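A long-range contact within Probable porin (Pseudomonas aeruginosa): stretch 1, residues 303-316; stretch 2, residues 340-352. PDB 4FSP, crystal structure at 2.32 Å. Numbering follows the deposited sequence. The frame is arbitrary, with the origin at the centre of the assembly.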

# COMPACT_ATOMS: atom_id res chain seq x y z
N LEU A 303 -3.30 -6.73 3.35
CA LEU A 303 -4.32 -7.47 4.10
C LEU A 303 -5.54 -6.58 4.33
O LEU A 303 -5.39 -5.37 4.50
N VAL A 304 -6.76 -7.14 4.33
CA VAL A 304 -7.90 -6.24 4.56
C VAL A 304 -8.04 -5.80 6.01
O VAL A 304 -8.42 -4.66 6.27
N ASN A 305 -7.70 -6.67 6.95
CA ASN A 305 -7.76 -6.28 8.36
C ASN A 305 -6.46 -5.66 8.80
O ASN A 305 -5.77 -6.16 9.70
N PHE A 306 -6.11 -4.55 8.15
CA PHE A 306 -4.89 -3.82 8.47
C PHE A 306 -5.34 -2.44 8.86
O PHE A 306 -5.96 -1.74 8.05
N GLY A 307 -5.06 -2.04 10.09
CA GLY A 307 -5.53 -0.75 10.57
C GLY A 307 -4.44 0.32 10.52
O GLY A 307 -3.42 0.17 9.82
N GLN A 308 -4.67 1.39 11.27
CA GLN A 308 -3.71 2.48 11.37
C GLN A 308 -2.47 2.00 12.11
O GLN A 308 -1.36 2.47 11.85
N TYR A 309 -2.64 1.03 13.02
CA TYR A 309 -1.50 0.54 13.79
C TYR A 309 -1.23 -0.96 13.60
O TYR A 309 -0.10 -1.36 13.31
N ASN A 310 -2.25 -1.79 13.78
CA ASN A 310 -2.02 -3.24 13.83
C ASN A 310 -2.44 -3.91 12.54
O ASN A 310 -3.29 -3.39 11.80
N ASP A 311 -1.84 -5.06 12.26
CA ASP A 311 -2.11 -5.77 11.01
C ASP A 311 -2.79 -7.12 11.26
O ASP A 311 -3.06 -7.87 10.33
N PHE A 312 -3.06 -7.41 12.54
CA PHE A 312 -3.76 -8.62 12.92
C PHE A 312 -3.23 -9.82 12.18
O PHE A 312 -3.99 -10.55 11.54
N ALA A 313 -1.92 -10.01 12.26
CA ALA A 313 -1.23 -11.01 11.46
C ALA A 313 -0.25 -11.85 12.27
O ALA A 313 0.77 -12.30 11.74
N GLU A 314 -0.56 -12.05 13.55
CA GLU A 314 0.15 -13.03 14.35
C GLU A 314 -0.19 -14.43 13.87
O GLU A 314 -1.26 -14.65 13.30
N ALA A 315 0.73 -15.37 14.09
CA ALA A 315 0.47 -16.77 13.81
C ALA A 315 -0.87 -17.18 14.45
O ALA A 315 -1.14 -16.81 15.60
N GLY A 316 -1.71 -17.89 13.71
CA GLY A 316 -2.92 -18.45 14.29
C GLY A 316 -4.09 -17.50 14.44
O GLY A 316 -5.22 -17.94 14.71
N THR A 340 -14.84 5.20 9.99
CA THR A 340 -14.58 4.54 11.26
C THR A 340 -14.55 3.05 11.04
O THR A 340 -15.33 2.52 10.26
N ARG A 341 -13.67 2.35 11.76
CA ARG A 341 -13.61 0.90 11.64
C ARG A 341 -13.18 0.28 12.95
O ARG A 341 -12.46 0.89 13.76
N TYR A 342 -13.63 -0.94 13.17
CA TYR A 342 -13.30 -1.66 14.38
C TYR A 342 -12.83 -3.05 13.98
O TYR A 342 -13.46 -3.71 13.14
N PHE A 343 -11.71 -3.48 14.56
CA PHE A 343 -11.18 -4.82 14.30
C PHE A 343 -11.09 -5.55 15.63
O PHE A 343 -10.69 -4.97 16.63
N SER A 344 -11.39 -6.84 15.61
CA SER A 344 -11.23 -7.68 16.79
C SER A 344 -10.53 -8.99 16.42
O SER A 344 -10.95 -9.70 15.50
N GLY A 345 -9.46 -9.31 17.14
CA GLY A 345 -8.70 -10.52 16.86
C GLY A 345 -8.60 -11.51 18.02
O GLY A 345 -8.55 -11.12 19.19
N HIS A 346 -8.55 -12.80 17.68
CA HIS A 346 -8.39 -13.84 18.70
C HIS A 346 -7.59 -15.01 18.13
O HIS A 346 -7.35 -15.08 16.92
N GLY A 347 -7.18 -15.92 19.01
CA GLY A 347 -6.48 -17.11 18.56
C GLY A 347 -5.05 -16.84 18.13
O GLY A 347 -4.38 -17.70 17.55
N ALA A 348 -4.57 -15.63 18.42
CA ALA A 348 -3.19 -15.29 18.10
C ALA A 348 -2.22 -16.12 18.94
O ALA A 348 -2.44 -16.33 20.13
N LYS A 349 -1.14 -16.56 18.30
CA LYS A 349 -0.08 -17.30 18.99
C LYS A 349 1.22 -16.51 18.88
O LYS A 349 2.14 -16.92 18.16
N PRO A 350 1.30 -15.38 19.59
CA PRO A 350 2.48 -14.51 19.53
C PRO A 350 3.68 -15.20 20.17
O PRO A 350 3.52 -16.02 21.08
N LYS A 351 4.88 -14.89 19.69
CA LYS A 351 6.07 -15.53 20.24
C LYS A 351 6.57 -14.85 21.52
O LYS A 351 6.63 -13.62 21.61
N GLY A 352 6.91 -15.67 22.51
CA GLY A 352 7.53 -15.18 23.73
C GLY A 352 6.61 -14.41 24.66
O GLY A 352 7.04 -13.96 25.72

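What anchors the contact at the strand end of stretch 2? Phe-343 does, with 110 Å² of its surface covered by the other stretch, the largest share of any residue here. Its CA-to-CB bond points toward stretch 1, and with chi1 in the m rotamer (-48°) and chi2 at 85° the ring settles against the irregular loop. The backbone of that loop supplies most of its neighbours: Asn-305 CA lies 3.7 Å from Phe-343 CE2, and Gly-307 CA lies 3.5 Å from Phe-343 CZ. The absence of a side chain at Gly-307 matters, because an ideally placed CB there would come within 2.8 Å of Phe-343 CE1, a clash.

How does Phe-312 meet this ring? It reaches in from stretch 1, also toward the other stretch and also in the m rotamer (-63°), with 70 Å² covered. The closest approach is tight, 3.2 Å between Phe-312 CZ and Phe-343 CB. The two rings are near parallel, at 26°, with centroids 5.1 Å apart, but they are slid past each other and barely overlap, so this is apolar packing with little face-to-face stacking. Farther along, Phe-312 CE2 approaches Gly-345 N at 4.1 Å. A CB on Gly-345 would point toward stretch 1 and sit only 3.1 Å from Phe-312 CD2, so the bare glycine leaves room for the ring.

What does the long side chain of Arg-341 do beside Phe-343? It leaves the strand toward stretch 1 with chi1 p and chi2 and chi3 both t, an extended arm that lays its guanidinium against the loop. Gly-307 CA and Phe-306 O lie over one face of that group, and Arg-341 NH2 comes 3.6 Å from Gly-307 C. Phe-306 O and Arg-341 NH1, 3.6 Å apart, are joined through water 1, which donates to Phe-306 O at 2.9 Å and accepts a weak hydrogen bond from Arg-341 NH1 at 3.2 Å. The CA-to-CB bond of Phe-306 points away from stretch 2; the polar link through the water uses its backbone carbonyl.

How is the other end of the contact held? Here the two backbones approach closely, and Ala-315 and Glu-314 have 62 and 58 Å² covered by stretch 2. The direct hydrogen bond runs from Lys-349 N to Ala-315 O, 2.7 Å at 155°. Glu-314 points toward stretch 2 with chi1 and chi2 both m; its CB packs 3.8 Å from Ala-348 CB, while its carboxylate lies beside the proline, with Glu-314 OE1 3.4 Å from Pro-350 CA. Water 3 connects Glu-314 OE1, at 2.6 Å, to Lys-351 N, at 3.0 Å. Water 2 accepts from Ala-315 N at 2.8 Å and lies 3.0 Å from Glu-314 OE1. The side chain of Lys-351 starts sideways, but its end comes nearer, bringing Lys-351 NZ to 3.8 Å from Ala-315 CB.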

# COMPACT_ATOMS: atom_id res chain seq x y z
CB LEU A 303 -3.75 -7.93 5.44
CG LEU A 303 -2.58 -8.92 5.46
CD1 LEU A 303 -1.98 -9.02 6.86
CD2 LEU A 303 -3.07 -10.29 5.02
CB VAL A 304 -9.26 -6.71 3.97
CG1 VAL A 304 -9.09 -7.83 2.96
CG2 VAL A 304 -10.26 -7.05 5.05
CB ASN A 305 -8.17 -7.47 9.25
CG ASN A 305 -9.64 -7.78 9.11
OD1 ASN A 305 -10.34 -7.08 8.37
ND2 ASN A 305 -10.13 -8.85 9.79
CB PHE A 306 -3.97 -3.74 7.24
CG PHE A 306 -2.89 -2.70 7.35
CD1 PHE A 306 -1.95 -2.75 8.38
CD2 PHE A 306 -2.81 -1.68 6.42
CE1 PHE A 306 -0.96 -1.78 8.48
CE2 PHE A 306 -1.82 -0.72 6.51
CZ PHE A 306 -0.89 -0.77 7.54
CB GLN A 308 -4.33 3.70 12.08
CG GLN A 308 -3.40 4.92 12.24
CD GLN A 308 -4.06 6.09 12.98
OE1 GLN A 308 -5.27 6.32 12.84
NE2 GLN A 308 -3.27 6.82 13.76
CB TYR A 309 -1.69 0.83 15.28
CG TYR A 309 -0.52 0.38 16.12
CD1 TYR A 309 0.72 1.01 16.02
CD2 TYR A 309 -0.64 -0.68 17.00
CE1 TYR A 309 1.80 0.60 16.78
CE2 TYR A 309 0.44 -1.11 17.77
CZ TYR A 309 1.65 -0.46 17.65
OH TYR A 309 2.72 -0.88 18.42
CB ASN A 310 -2.77 -3.88 15.01
CG ASN A 310 -2.38 -5.33 15.23
OD1 ASN A 310 -1.19 -5.67 15.32
ND2 ASN A 310 -3.38 -6.21 15.34
CB ASP A 311 -0.81 -5.97 10.23
CG ASP A 311 0.25 -6.72 11.02
OD1 ASP A 311 -0.03 -7.14 12.16
OD2 ASP A 311 1.39 -6.88 10.51
CB PHE A 312 -5.27 -8.42 12.68
CG PHE A 312 -5.84 -7.32 13.53
CD1 PHE A 312 -5.75 -5.99 13.11
CD2 PHE A 312 -6.42 -7.60 14.76
CE1 PHE A 312 -6.24 -4.96 13.91
CE2 PHE A 312 -6.92 -6.57 15.56
CZ PHE A 312 -6.81 -5.25 15.14
CB ALA A 313 -0.53 -10.36 10.26
CB GLU A 314 -0.24 -12.91 15.83
CG GLU A 314 0.19 -11.62 16.47
CD GLU A 314 1.70 -11.45 16.46
OE1 GLU A 314 2.40 -12.38 16.91
OE2 GLU A 314 2.18 -10.39 15.99
CB ALA A 315 1.60 -17.64 14.35
CB THR A 340 -15.69 4.78 12.28
OG1 THR A 340 -16.26 6.07 12.07
CG2 THR A 340 -15.13 4.67 13.69
CB ARG A 341 -12.67 0.48 10.50
CG ARG A 341 -11.26 1.09 10.60
CD ARG A 341 -10.39 0.71 9.39
NE ARG A 341 -9.08 1.35 9.44
CZ ARG A 341 -8.20 1.36 8.45
NH1 ARG A 341 -8.49 0.75 7.31
NH2 ARG A 341 -7.04 1.99 8.58
CB TYR A 342 -14.53 -1.72 15.30
CG TYR A 342 -14.30 -2.56 16.53
CD1 TYR A 342 -13.59 -2.06 17.61
CD2 TYR A 342 -14.79 -3.85 16.61
CE1 TYR A 342 -13.38 -2.83 18.73
CE2 TYR A 342 -14.59 -4.63 17.73
CZ TYR A 342 -13.88 -4.11 18.78
OH TYR A 342 -13.67 -4.89 19.90
CB PHE A 343 -9.73 -4.81 13.79
CG PHE A 343 -9.43 -3.85 12.68
CD1 PHE A 343 -9.12 -2.52 12.95
CD2 PHE A 343 -9.35 -4.30 11.37
CE1 PHE A 343 -8.79 -1.64 11.92
CE2 PHE A 343 -9.03 -3.43 10.33
CZ PHE A 343 -8.75 -2.10 10.61
CB SER A 344 -12.60 -7.98 17.41
OG SER A 344 -12.48 -8.96 18.42
CB HIS A 346 -9.75 -14.34 19.17
CG HIS A 346 -10.53 -15.09 18.12
ND1 HIS A 346 -11.37 -14.46 17.22
CD2 HIS A 346 -10.60 -16.41 17.84
CE1 HIS A 346 -11.92 -15.37 16.44
NE2 HIS A 346 -11.47 -16.56 16.79
CB ALA A 348 -2.95 -13.82 18.35
CB LYS A 349 0.07 -18.71 18.40
CG LYS A 349 -1.13 -19.62 18.65
CD LYS A 349 -0.82 -21.09 18.35
CE LYS A 349 -0.63 -21.35 16.86
NZ LYS A 349 -0.44 -22.80 16.56
CB PRO A 350 2.06 -13.32 20.40
CG PRO A 350 1.17 -13.96 21.43
CD PRO A 350 0.38 -14.99 20.68
CB LYS A 351 7.18 -15.60 19.19
CG LYS A 351 7.17 -16.88 18.35
CD LYS A 351 6.08 -16.88 17.27
CE LYS A 351 6.43 -17.86 16.15
NZ LYS A 351 5.25 -18.34 15.33
O HOH W 1 -6.76 -1.10 5.32
O HOH W 2 3.02 -14.96 15.62
O HOH W 3 4.91 -12.81 17.53